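Phosphodiesterase MJ0936 (PDB 2AHD) is a small archaeal phosphodiesterase of the calcineurin-like phosphoesterase superfamily, built on two facing mixed beta sheets flanked by helices. Local coordinates at residues L112-R124 / D131-T145. Residues are numbered along the deposited sequence; the frame is centred on the assembly and turned at random.
Sequences LYDVVIYGHTHER and DVLVINPGECCGYLT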
ATOM      1  N   LEU A 112      -8.906   0.126  17.519  1.00 79.92           N
ATOM      2  CA  LEU A 112      -9.462   1.425  17.179  1.00 78.82           C
ATOM      3  C   LEU A 112      -9.599   1.535  15.671  1.00 78.25           C
ATOM      4  O   LEU A 112     -10.124   2.522  15.164  1.00 78.91           O
ATOM      5  CB  LEU A 112      -8.558   2.535  17.707  1.00 79.65           C
ATOM      6  CG  LEU A 112      -8.370   2.520  19.223  1.00 80.50           C
ATOM      7  CD1 LEU A 112      -7.307   3.515  19.644  1.00 79.55           C
ATOM      8  CD2 LEU A 112      -9.694   2.837  19.879  1.00 81.31           C
ATOM      9  N   TYR A 113      -9.129   0.515  14.957  1.00 77.29           N
ATOM     10  CA  TYR A 113      -9.191   0.502  13.495  1.00 76.89           C
ATOM     11  C   TYR A 113      -9.839  -0.760  12.972  1.00 76.34           C
ATOM     12  O   TYR A 113      -9.747  -1.817  13.586  1.00 75.59           O
ATOM     13  CB  TYR A 113      -7.790   0.610  12.900  1.00 77.00           C
ATOM     14  CG  TYR A 113      -7.052   1.861  13.287  1.00 75.90           C
ATOM     15  CD1 TYR A 113      -7.253   3.056  12.592  1.00 75.11           C
ATOM     16  CD2 TYR A 113      -6.158   1.854  14.360  1.00 74.43           C
ATOM     17  CE1 TYR A 113      -6.577   4.213  12.955  1.00 74.96           C
ATOM     18  CE2 TYR A 113      -5.479   3.004  14.733  1.00 74.18           C
ATOM     19  CZ  TYR A 113      -5.690   4.181  14.024  1.00 74.74           C
ATOM     20  OH  TYR A 113      -4.995   5.315  14.371  1.00 75.19           O
ATOM     21  N   ASP A 114     -10.480  -0.642  11.818  1.00 76.66           N
ATOM     22  CA  ASP A 114     -11.159  -1.775  11.195  1.00 77.00           C
ATOM     23  C   ASP A 114     -10.187  -2.598  10.370  1.00 76.00           C
ATOM     24  O   ASP A 114     -10.254  -3.833  10.341  1.00 74.21           O
ATOM     25  CB  ASP A 114     -12.297  -1.272  10.301  1.00 77.64           C
ATOM     26  CG  ASP A 114     -13.418  -0.644  11.095  1.00 78.33           C
ATOM     27  OD1 ASP A 114     -14.093  -1.383  11.843  1.00 79.20           O
ATOM     28  OD2 ASP A 114     -13.619   0.583  10.978  1.00 78.11           O
ATOM     29  N   VAL A 115      -9.281  -1.885   9.707  1.00 74.32           N
ATOM     30  CA  VAL A 115      -8.282  -2.498   8.853  1.00 71.89           C
ATOM     31  C   VAL A 115      -6.903  -1.987   9.219  1.00 70.08           C
ATOM     32  O   VAL A 115      -6.762  -0.848   9.638  1.00 70.06           O
ATOM     33  CB  VAL A 115      -8.564  -2.152   7.380  1.00 72.08           C
ATOM     34  CG1 VAL A 115      -7.690  -2.988   6.466  1.00 71.51           C
ATOM     35  CG2 VAL A 115     -10.042  -2.374   7.075  1.00 72.97           C
ATOM     36  N   VAL A 116      -5.895  -2.844   9.089  1.00 69.11           N
ATOM     37  CA  VAL A 116      -4.504  -2.465   9.355  1.00 66.95           C
ATOM     38  C   VAL A 116      -3.665  -3.024   8.214  1.00 66.22           C
ATOM     39  O   VAL A 116      -3.574  -4.229   8.025  1.00 66.16           O
ATOM     40  CB  VAL A 116      -3.983  -3.020  10.688  1.00 65.11           C
ATOM     41  CG1 VAL A 116      -2.557  -2.594  10.894  1.00 63.88           C
ATOM     42  CG2 VAL A 116      -4.825  -2.507  11.823  1.00 64.62           C
ATOM     43  N   ILE A 117      -3.073  -2.125   7.442  1.00 65.55           N
ATOM     44  CA  ILE A 117      -2.265  -2.495   6.294  1.00 64.59           C
ATOM     45  C   ILE A 117      -0.792  -2.179   6.526  1.00 64.50           C
ATOM     46  O   ILE A 117      -0.463  -1.135   7.080  1.00 65.67           O
ATOM     47  CB  ILE A 117      -2.753  -1.738   5.058  1.00 64.38           C
ATOM     48  CG1 ILE A 117      -4.256  -1.973   4.878  1.00 62.56           C
ATOM     49  CG2 ILE A 117      -1.963  -2.177   3.836  1.00 65.46           C
ATOM     50  CD1 ILE A 117      -4.850  -1.223   3.730  1.00 60.62           C
ATOM     51  N   TYR A 118       0.097  -3.072   6.097  1.00 63.67           N
ATOM     52  CA  TYR A 118       1.531  -2.860   6.286  1.00 62.76           C
ATOM     53  C   TYR A 118       2.339  -3.731   5.340  1.00 61.69           C
ATOM     54  O   TYR A 118       1.812  -4.676   4.782  1.00 62.25           O
ATOM     55  CB  TYR A 118       1.912  -3.181   7.730  1.00 62.98           C
ATOM     56  CG  TYR A 118       1.916  -4.653   8.017  1.00 62.79           C
ATOM     57  CD1 TYR A 118       3.108  -5.366   8.058  1.00 63.30           C
ATOM     58  CD2 TYR A 118       0.729  -5.344   8.200  1.00 63.64           C
ATOM     59  CE1 TYR A 118       3.117  -6.730   8.274  1.00 64.56           C
ATOM     60  CE2 TYR A 118       0.719  -6.710   8.416  1.00 64.99           C
ATOM     61  CZ  TYR A 118       1.918  -7.399   8.455  1.00 65.76           C
ATOM     62  OH  TYR A 118       1.919  -8.752   8.703  1.00 65.56           O
ATOM     63  N   GLY A 119       3.616  -3.408   5.163  1.00 61.54           N
ATOM     64  CA  GLY A 119       4.467  -4.191   4.280  1.00 61.88           C
ATOM     65  C   GLY A 119       5.765  -4.534   4.982  1.00 61.96           C
ATOM     66  O   GLY A 119       5.748  -5.119   6.060  1.00 63.12           O
ATOM     67  N   HIS A 120       6.890  -4.193   4.365  1.00 61.45           N
ATOM     68  CA  HIS A 120       8.207  -4.423   4.960  1.00 61.83           C
ATOM     69  C   HIS A 120       8.718  -5.842   5.078  1.00 61.99           C
ATOM     70  O   HIS A 120       9.882  -6.096   4.801  1.00 61.60           O
ATOM     71  CB  HIS A 120       8.266  -3.799   6.343  1.00 62.47           C
ATOM     72  CG  HIS A 120       9.558  -4.036   7.056  1.00 63.27           C
ATOM     73  ND1 HIS A 120      10.784  -3.779   6.481  1.00 63.67           N
ATOM     74  CD2 HIS A 120       9.814  -4.456   8.315  1.00 62.97           C
ATOM     75  CE1 HIS A 120      11.740  -4.023   7.356  1.00 62.34           C
ATOM     76  NE2 HIS A 120      11.178  -4.434   8.477  1.00 63.43           N
ATOM     77  N   THR A 121       7.864  -6.760   5.514  1.00 63.17           N
ATOM     78  CA  THR A 121       8.268  -8.146   5.674  1.00 63.16           C
ATOM     79  C   THR A 121       8.375  -8.870   4.355  1.00 64.22           C
ATOM     80  O   THR A 121       9.101  -9.850   4.251  1.00 64.84           O
ATOM     81  CB  THR A 121       7.287  -8.919   6.560  1.00 62.67           C
ATOM     82  OG1 THR A 121       5.995  -8.928   5.947  1.00 62.73           O
ATOM     83  CG2 THR A 121       7.197  -8.278   7.934  1.00 63.03           C
ATOM     84  N   HIS A 122       7.668  -8.383   3.341  1.00 65.74           N
ATOM     85  CA  HIS A 122       7.682  -9.026   2.031  1.00 67.04           C
ATOM     86  C   HIS A 122       6.829 -10.288   2.155  1.00 67.89           C
ATOM     87  O   HIS A 122       6.582 -10.994   1.184  1.00 66.54           O
ATOM     88  CB  HIS A 122       9.112  -9.409   1.629  1.00 67.51           C
ATOM     89  CG  HIS A 122       9.961  -8.258   1.185  1.00 66.92           C
ATOM     90  ND1 HIS A 122      10.153  -7.947  -0.142  1.00 67.49           N
ATOM     91  CD2 HIS A 122      10.689  -7.361   1.888  1.00 67.30           C
ATOM     92  CE1 HIS A 122      10.965  -6.910  -0.240  1.00 67.04           C
ATOM     93  NE2 HIS A 122      11.305  -6.534   0.978  1.00 67.54           N
ATOM     94  N   GLU A 123       6.383 -10.564   3.374  1.00 69.99           N
ATOM     95  CA  GLU A 123       5.556 -11.730   3.646  1.00 71.50           C
ATOM     96  C   GLU A 123       4.086 -11.385   3.566  1.00 71.49           C
ATOM     97  O   GLU A 123       3.526 -10.861   4.516  1.00 71.02           O
ATOM     98  CB  GLU A 123       5.858 -12.282   5.039  1.00 73.37           C
ATOM     99  CG  GLU A 123       7.264 -12.818   5.205  1.00 77.31           C
ATOM    100  CD  GLU A 123       7.591 -13.927   4.215  1.00 80.01           C
ATOM    101  OE1 GLU A 123       8.721 -14.454   4.263  1.00 81.28           O
ATOM    102  OE2 GLU A 123       6.724 -14.279   3.387  1.00 82.74           O
ATOM    103  N   ARG A 124       3.465 -11.684   2.433  1.00 72.34           N
ATOM    104  CA  ARG A 124       2.049 -11.406   2.242  1.00 72.83           C
ATOM    105  C   ARG A 124       1.179 -12.187   3.221  1.00 73.94           C
ATOM    106  O   ARG A 124       1.265 -13.407   3.302  1.00 73.88           O
ATOM    107  CB  ARG A 124       1.631 -11.777   0.824  1.00 72.22           C
ATOM    108  CG  ARG A 124       1.692 -13.257   0.558  1.00 70.82           C
ATOM    109  CD  ARG A 124       1.386 -13.614  -0.871  1.00 69.98           C
ATOM    110  NE  ARG A 124       1.547 -15.049  -1.064  1.00 70.75           N
ATOM    111  CZ  ARG A 124       2.712 -15.688  -1.005  1.00 71.88           C
ATOM    112  NH1 ARG A 124       3.828 -15.018  -0.769  1.00 72.60           N
ATOM    113  NH2 ARG A 124       2.763 -17.003  -1.159  1.00 71.97           N
ATOM    114  N   ASP A 131     -11.743  -9.211  14.723  1.00 89.63           N
ATOM    115  CA  ASP A 131     -12.538  -8.362  13.845  1.00 89.30           C
ATOM    116  C   ASP A 131     -11.753  -7.190  13.277  1.00 87.65           C
ATOM    117  O   ASP A 131     -12.325  -6.168  12.879  1.00 87.92           O
ATOM    118  CB  ASP A 131     -13.789  -7.864  14.563  1.00 92.16           C
ATOM    119  CG  ASP A 131     -14.849  -8.944  14.681  1.00 94.72           C
ATOM    120  OD1 ASP A 131     -15.340  -9.414  13.623  1.00 95.46           O
ATOM    121  OD2 ASP A 131     -15.178  -9.326  15.830  1.00 96.13           O
ATOM    122  N   VAL A 132     -10.434  -7.349  13.254  1.00 84.98           N
ATOM    123  CA  VAL A 132      -9.547  -6.354  12.689  1.00 81.20           C
ATOM    124  C   VAL A 132      -8.999  -7.038  11.439  1.00 79.70           C
ATOM    125  O   VAL A 132      -8.484  -8.148  11.513  1.00 80.09           O
ATOM    126  CB  VAL A 132      -8.384  -6.026  13.631  1.00 80.37           C
ATOM    127  CG1 VAL A 132      -7.670  -4.786  13.142  1.00 80.48           C
ATOM    128  CG2 VAL A 132      -8.889  -5.840  15.045  1.00 78.99           C
ATOM    129  N   LEU A 133      -9.144  -6.397  10.289  1.00 77.30           N
ATOM    130  CA  LEU A 133      -8.647  -6.971   9.052  1.00 74.87           C
ATOM    131  C   LEU A 133      -7.184  -6.558   8.878  1.00 73.10           C
ATOM    132  O   LEU A 133      -6.886  -5.393   8.623  1.00 72.57           O
ATOM    133  CB  LEU A 133      -9.487  -6.476   7.873  1.00 76.25           C
ATOM    134  CG  LEU A 133      -9.875  -7.547   6.854  1.00 77.64           C
ATOM    135  CD1 LEU A 133      -8.648  -8.028   6.084  1.00 78.57           C
ATOM    136  CD2 LEU A 133     -10.533  -8.701   7.586  1.00 77.30           C
ATOM    137  N   VAL A 134      -6.279  -7.524   9.029  1.00 70.55           N
ATOM    138  CA  VAL A 134      -4.844  -7.284   8.910  1.00 66.55           C
ATOM    139  C   VAL A 134      -4.343  -7.686   7.537  1.00 64.04           C
ATOM    140  O   VAL A 134      -4.395  -8.853   7.176  1.00 64.03           O
ATOM    141  CB  VAL A 134      -4.080  -8.074   9.970  1.00 65.52           C
ATOM    142  CG1 VAL A 134      -2.608  -7.777   9.862  1.00 66.11           C
ATOM    143  CG2 VAL A 134      -4.596  -7.713  11.345  1.00 63.99           C
ATOM    144  N   ILE A 135      -3.829  -6.721   6.787  1.00 62.19           N
ATOM    145  CA  ILE A 135      -3.367  -6.993   5.436  1.00 61.57           C
ATOM    146  C   ILE A 135      -1.949  -6.570   5.059  1.00 60.23           C
ATOM    147  O   ILE A 135      -1.545  -5.437   5.279  1.00 61.08           O
ATOM    148  CB  ILE A 135      -4.320  -6.345   4.408  1.00 63.00           C
ATOM    149  CG1 ILE A 135      -5.749  -6.854   4.624  1.00 63.35           C
ATOM    150  CG2 ILE A 135      -3.840  -6.634   2.983  1.00 62.55           C
ATOM    151  CD1 ILE A 135      -6.783  -6.132   3.780  1.00 64.39           C
ATOM    152  N   ASN A 136      -1.205  -7.502   4.479  1.00 58.18           N
ATOM    153  CA  ASN A 136       0.141  -7.247   3.988  1.00 55.23           C
ATOM    154  C   ASN A 136      -0.008  -7.715   2.553  1.00 53.00           C
ATOM    155  O   ASN A 136      -0.234  -8.888   2.292  1.00 52.45           O
ATOM    156  CB  ASN A 136       1.185  -8.095   4.721  1.00 54.38           C
ATOM    157  CG  ASN A 136       2.612  -7.774   4.290  1.00 53.58           C
ATOM    158  OD1 ASN A 136       2.900  -7.569   3.103  1.00 51.58           O
ATOM    159  ND2 ASN A 136       3.518  -7.743   5.258  1.00 53.72           N
ATOM    160  N   PRO A 137       0.077  -6.794   1.603  1.00 51.56           N
ATOM    161  CA  PRO A 137      -0.068  -7.182   0.204  1.00 52.49           C
ATOM    162  C   PRO A 137       1.046  -8.044  -0.363  1.00 54.27           C
ATOM    163  O   PRO A 137       0.907  -8.599  -1.456  1.00 54.58           O
ATOM    164  CB  PRO A 137      -0.176  -5.839  -0.510  1.00 52.19           C
ATOM    165  CG  PRO A 137       0.635  -4.939   0.350  1.00 51.71           C
ATOM    166  CD  PRO A 137       0.246  -5.342   1.738  1.00 50.60           C
ATOM    167  N   GLY A 138       2.144  -8.174   0.378  1.00 56.06           N
ATOM    168  CA  GLY A 138       3.261  -8.945  -0.128  1.00 55.75           C
ATOM    169  C   GLY A 138       4.152  -8.002  -0.921  1.00 56.33           C
ATOM    170  O   GLY A 138       3.873  -6.812  -1.007  1.00 56.95           O
ATOM    171  N   GLU A 139       5.213  -8.528  -1.521  1.00 56.64           N
ATOM    172  CA  GLU A 139       6.153  -7.713  -2.275  1.00 56.45           C
ATOM    173  C   GLU A 139       5.815  -7.642  -3.747  1.00 57.52           C
ATOM    174  O   GLU A 139       5.664  -8.656  -4.421  1.00 59.38           O
ATOM    175  CB  GLU A 139       7.559  -8.271  -2.104  1.00 57.51           C
ATOM    176  CG  GLU A 139       7.632  -9.764  -2.332  1.00 58.05           C
ATOM    177  CD  GLU A 139       9.038 -10.280  -2.419  1.00 59.15           C
ATOM    178  OE1 GLU A 139       9.208 -11.478  -2.709  1.00 58.80           O
ATOM    179  OE2 GLU A 139       9.972  -9.493  -2.206  1.00 59.78           O
ATOM    180  N   CYS A 140       5.704  -6.430  -4.259  1.00 57.35           N
ATOM    181  CA  CYS A 140       5.387  -6.248  -5.656  1.00 56.75           C
ATOM    182  C   CYS A 140       6.560  -6.668  -6.543  1.00 55.82           C
ATOM    183  O   CYS A 140       6.361  -7.144  -7.654  1.00 56.07           O
ATOM    184  CB  CYS A 140       5.016  -4.791  -5.898  1.00 57.43           C
ATOM    185  SG  CYS A 140       4.410  -4.442  -7.542  1.00 60.39           S
ATOM    186  N   CYS A 141       7.784  -6.496  -6.051  1.00 55.58           N
ATOM    187  CA  CYS A 141       8.980  -6.878  -6.814  1.00 54.44           C
ATOM    188  C   CYS A 141       9.121  -8.393  -6.831  1.00 54.15           C
ATOM    189  O   CYS A 141       9.635  -8.965  -7.792  1.00 53.65           O
ATOM    190  CB  CYS A 141      10.230  -6.268  -6.195  1.00 52.38           C
ATOM    191  SG  CYS A 141      10.456  -6.729  -4.490  1.00 52.80           S
ATOM    192  N   GLY A 142       8.659  -9.027  -5.757  1.00 53.75           N
ATOM    193  CA  GLY A 142       8.718 -10.473  -5.642  1.00 53.95           C
ATOM    194  C   GLY A 142      10.120 -11.004  -5.481  1.00 54.99           C
ATOM    195  O   GLY A 142      10.326 -12.210  -5.518  1.00 54.96           O
ATOM    196  N   TYR A 143      11.080 -10.101  -5.277  1.00 56.89           N
ATOM    197  CA  TYR A 143      12.502 -10.446  -5.141  1.00 55.71           C
ATOM    198  C   TYR A 143      12.877 -11.477  -4.103  1.00 56.64           C
ATOM    199  O   TYR A 143      13.620 -12.413  -4.388  1.00 57.30           O
ATOM    200  CB  TYR A 143      13.342  -9.202  -4.852  1.00 53.71           C
ATOM    201  CG  TYR A 143      13.605  -8.338  -6.046  1.00 52.87           C
ATOM    202  CD1 TYR A 143      13.928  -8.896  -7.271  1.00 51.13           C
ATOM    203  CD2 TYR A 143      13.575  -6.953  -5.940  1.00 54.46           C
ATOM    204  CE1 TYR A 143      14.221  -8.093  -8.372  1.00 53.33           C
ATOM    205  CE2 TYR A 143      13.866  -6.134  -7.036  1.00 54.63           C
ATOM    206  CZ  TYR A 143      14.189  -6.714  -8.252  1.00 54.41           C
ATOM    207  OH  TYR A 143      14.469  -5.912  -9.339  1.00 54.32           O
ATOM    208  N   LEU A 144      12.362 -11.308  -2.896  1.00 56.86           N
ATOM    209  CA  LEU A 144      12.730 -12.196  -1.817  1.00 56.62           C
ATOM    210  C   LEU A 144      11.896 -13.446  -1.612  1.00 55.29           C
ATOM    211  O   LEU A 144      12.219 -14.244  -0.756  1.00 56.63           O
ATOM    212  CB  LEU A 144      12.835 -11.383  -0.509  1.00 56.93           C
ATOM    213  CG  LEU A 144      13.721 -10.106  -0.585  1.00 57.01           C
ATOM    214  CD1 LEU A 144      13.802  -9.423   0.779  1.00 53.62           C
ATOM    215  CD2 LEU A 144      15.131 -10.452  -1.103  1.00 55.78           C
ATOM    216  N   THR A 145      10.843 -13.637  -2.393  1.00 55.15           N
ATOM    217  CA  THR A 145      10.000 -14.835  -2.244  1.00 55.18           C
ATOM    218  C   THR A 145       9.727 -15.465  -3.600  1.00 55.37           C
ATOM    219  O   THR A 145       9.225 -16.584  -3.679  1.00 56.70           O
ATOM    220  CB  THR A 145       8.596 -14.541  -1.614  1.00 53.87           C
ATOM    221  OG1 THR A 145       7.815 -13.778  -2.539  1.00 51.90           O
ATOM    222  CG2 THR A 145       8.714 -13.792  -0.293  1.00 51.35           C
TER
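His122 and Glu139 meet where the loops that follow two adjacent parallel strands, 115-118 and 133-136, run on side by side. Followed outward from its backbone, Glu139 first lays CB 3.3 Å from His122 ND1. CG, held between the backbone N and the carbonyl carbon (chi1 49°), passes near the same nitrogen and His122 O, and the chain then runs extended. CD lies at the edge of the imidazole, the carboxylate turned almost perpendicular to the ring. At the tip OE2 accepts from His122 ND1 at 2.6 Å, the donor standing above the carboxylate plane, and uses its syn lone pair for Leu144 N at 3.1 Å. OE1 is met on its anti side by Thr145 OG1, 2.7 Å away. The buried carboxylate is thus gripped at both oxygens, which should fix its rotation. Leu144 CD1 sits over the centre of one face of the His122 ring, 3.8 Å from its centroid, in a CH-pi contact. Residues 119-122 match the GHxH motif of calcineurin-like phosphoesterases, whose histidines usually bind metal; this His-carboxylate hydrogen bond would probably orient His122, whose ring also meets His10, from the second shell.

At the end of strand 133-136, Asn136 crosses the Tyr118 ring at about a right angle, with CB over one face toward the rim. CG anti to the backbone N (chi1 -176°) lays the amide steeply against the ring, ND2 on CB's side and 3.2 Å from Tyr118 CE1. OD1 closes an Asx turn with Gly138 N at 2.9 Å, and ND2 gives a weak bond to Thr121 OG1. Four backbone bonds join the strands.

Val116 and Val134 face helix 101-110, whereas Val115, Leu133, Ile117 and Ile135 point to the opposite side. Strand 91-96 borders 115-118, and strand 125-128 flanks 133-136 as an antiparallel edge.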